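Glutathione S-transferase family protein (Populus trichocarpa, PDB 5F06) probably transfers glutathione onto electrophilic substrates, as a Phi-class glutathione transferase that works in detoxification. Local coordinates at residues 67-70 with 71-75. Numbering follows the deposited sequence.
Sequences RAIT and SYIAE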
ATOM      1  N   ARG A  67       7.493  -1.027   4.039  1.00  7.75           N
ATOM      2  CA  ARG A  67       7.438  -1.678   2.734  1.00  7.26           C
ATOM      3  C   ARG A  67       8.158  -0.862   1.652  1.00  7.32           C
ATOM      4  O   ARG A  67       8.503  -1.392   0.592  1.00  8.64           O
ATOM      5  CB  ARG A  67       5.986  -1.931   2.336  1.00  8.33           C
ATOM      6  CG  ARG A  67       5.203  -2.803   3.332  1.00  8.37           C
ATOM      7  CD  ARG A  67       3.707  -2.708   3.071  1.00  9.20           C
ATOM      8  NE  ARG A  67       2.896  -3.459   4.031  1.00  9.54           N
ATOM      9  CZ  ARG A  67       2.625  -3.055   5.268  1.00 10.89           C
ATOM     10  NH1 ARG A  67       3.109  -1.906   5.726  1.00 11.13           N
ATOM     11  NH2 ARG A  67       1.870  -3.810   6.057  1.00 12.83           N
ATOM     12  N   ALA A  68       8.377   0.423   1.909  1.00  8.66           N
ATOM     13  CA  ALA A  68       9.242   1.218   1.036  1.00  9.53           C
ATOM     14  C   ALA A  68      10.687   0.785   1.259  1.00  9.09           C
ATOM     15  O   ALA A  68      11.486   0.689   0.322  1.00  8.17           O
ATOM     16  CB  ALA A  68       9.077   2.706   1.304  1.00  9.87           C
ATOM     17  N   ILE A  69      11.013   0.505   2.515  1.00  8.74           N
ATOM     18  CA  ILE A  69      12.366   0.109   2.874  1.00  9.24           C
ATOM     19  C   ILE A  69      12.680  -1.276   2.312  1.00  9.13           C
ATOM     20  O   ILE A  69      13.753  -1.499   1.762  1.00  9.13           O
ATOM     21  CB  ILE A  69      12.562   0.115   4.405  1.00  9.57           C
ATOM     22  CG1 ILE A  69      12.431   1.542   4.943  1.00 10.21           C
ATOM     23  CG2 ILE A  69      13.925  -0.446   4.766  1.00 11.57           C
ATOM     24  CD1 ILE A  69      12.304   1.638   6.461  1.00 11.63           C
ATOM     25  N   THR A  70      11.746  -2.207   2.440  1.00  9.97           N
ATOM     26  CA  THR A  70      11.957  -3.548   1.900  1.00  9.72           C
ATOM     27  C   THR A  70      12.077  -3.514   0.378  1.00 10.29           C
ATOM     28  O   THR A  70      12.930  -4.189  -0.197  1.00 10.41           O
ATOM     29  CB  THR A  70      10.825  -4.512   2.286  1.00 10.15           C
ATOM     30  OG1 THR A  70       9.562  -3.976   1.866  1.00  9.68           O
ATOM     31  CG2 THR A  70      10.810  -4.759   3.796  1.00 11.26           C
ATOM     32  N   SER A  71      11.217  -2.729  -0.265  1.00 10.33           N
ATOM     33  CA  SER A  71      11.223  -2.601  -1.717  1.00 12.86           C
ATOM     34  C   SER A  71      12.554  -2.019  -2.197  1.00 11.75           C
ATOM     35  O   SER A  71      13.140  -2.487  -3.176  1.00 12.47           O
ATOM     36  CB  SER A  71      10.050  -1.725  -2.179  1.00 14.33           C
ATOM     37  OG  SER A  71       9.984  -1.636  -3.591  1.00 16.43           O
ATOM     38  N   TYR A  72      13.028  -0.997  -1.495  1.00 11.15           N
ATOM     39  CA  TYR A  72      14.326  -0.402  -1.788  1.00 12.21           C
ATOM     40  C   TYR A  72      15.444  -1.436  -1.693  1.00 11.36           C
ATOM     41  O   TYR A  72      16.233  -1.606  -2.625  1.00 11.58           O
ATOM     42  CB  TYR A  72      14.601   0.755  -0.828  1.00 11.40           C
ATOM     43  CG  TYR A  72      15.968   1.349  -1.000  1.00 11.32           C
ATOM     44  CD1 TYR A  72      16.301   2.029  -2.164  1.00 11.92           C
ATOM     45  CD2 TYR A  72      16.929   1.234  -0.006  1.00 10.52           C
ATOM     46  CE1 TYR A  72      17.549   2.578  -2.335  1.00 13.39           C
ATOM     47  CE2 TYR A  72      18.189   1.783  -0.169  1.00 10.24           C
ATOM     48  CZ  TYR A  72      18.491   2.454  -1.336  1.00 12.97           C
ATOM     49  OH  TYR A  72      19.738   3.009  -1.518  1.00 13.19           O
ATOM     50  N   ILE A  73      15.500  -2.123  -0.558  0.74 10.53           N
ATOM     51  CA  ILE A  73      16.515  -3.142  -0.313  0.74 10.57           C
ATOM     52  C   ILE A  73      16.440  -4.253  -1.360  0.74 10.99           C
ATOM     53  O   ILE A  73      17.460  -4.663  -1.920  0.74 10.62           O
ATOM     54  CB  ILE A  73      16.354  -3.733   1.104  0.74 10.70           C
ATOM     55  CG1 ILE A  73      16.704  -2.670   2.151  0.74 10.73           C
ATOM     56  CG2 ILE A  73      17.237  -4.960   1.296  0.74 12.32           C
ATOM     57  CD1 ILE A  73      16.319  -3.051   3.570  0.74 10.67           C
ATOM     58  N   ALA A  74      15.229  -4.728  -1.633  1.00 10.15           N
ATOM     59  CA  ALA A  74      15.030  -5.811  -2.590  1.00 10.94           C
ATOM     60  C   ALA A  74      15.479  -5.417  -3.998  1.00 12.23           C
ATOM     61  O   ALA A  74      16.049  -6.230  -4.726  1.00 13.27           O
ATOM     62  CB  ALA A  74      13.569  -6.237  -2.603  1.00 13.42           C
ATOM     63  N   GLU A  75      15.235  -4.168  -4.374  1.00 12.66           N
ATOM     64  CA  GLU A  75      15.607  -3.683  -5.697  1.00 17.37           C
ATOM     65  C   GLU A  75      17.110  -3.411  -5.792  1.00 15.24           C
ATOM     66  O   GLU A  75      17.750  -3.767  -6.782  1.00 16.04           O
ATOM     67  CB  GLU A  75      14.813  -2.417  -6.039  1.00 23.33           C
ATOM     68  CG  GLU A  75      15.258  -1.704  -7.310  1.00 32.34           C
ATOM     69  CD  GLU A  75      15.122  -2.571  -8.546  1.00 40.25           C
ATOM     70  OE1 GLU A  75      15.990  -2.475  -9.440  1.00 44.83           O
ATOM     71  OE2 GLU A  75      14.146  -3.349  -8.627  1.00 41.67           O
TER
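Ile73, in one of its two modelled conformers, lies alongside Ile69 one helical turn earlier, its CD1 methyl meeting the branch methyl CG2 of Ile69 at 3.7 Å while both side chains point the same way. In Ile69, CG1 is placed opposite the carbonyl carbon (chi1 -65°), which turns CG2 forward along the helix to meet CD1 of Ile73. In that same conformer CG1 of Ile73 also rests 3.2 Å from the carbonyl oxygen of Ile69, the same oxygen that accepts the backbone N-H of Ile73 over 3.0 Å in a nearly straight bond (N-H...O 170°). This apolar pair faces helix 11-22, with Ile69 on Val16 and Ile73 on Cys19 and Leu20.

Four successive N-H...O=C bonds carry the helix through 67-75. Ser71 N reaches Arg67 O over 3.1 Å, Tyr72 N bonds to Ala68 O and Ile73 N to Ile69 O, and Ala74 N closes on Thr70 O at 2.8 Å. Thr70 OG1 folds back over the first of these turns, its chi1 of 56° bringing it to 3.1 Å from Arg67 O, and it hydrogen-bonds His168 NE2.

Around the helix the remaining groups look elsewhere. Ser71 OG bonds to Lys97 of the second subunit, and the Tyr72 hydroxyl to Glu58 and Lys76; Arg67 forms a salt bridge with Glu103 and touches bound glutathione. One short helix thus presents an apolar side to its own domain, polar and packing contacts to the dimer partner, and a ligand-binding residue near its start, as expected of the helix following the last β-strand in the thioredoxin-like N-terminal domain of a glutathione transferase.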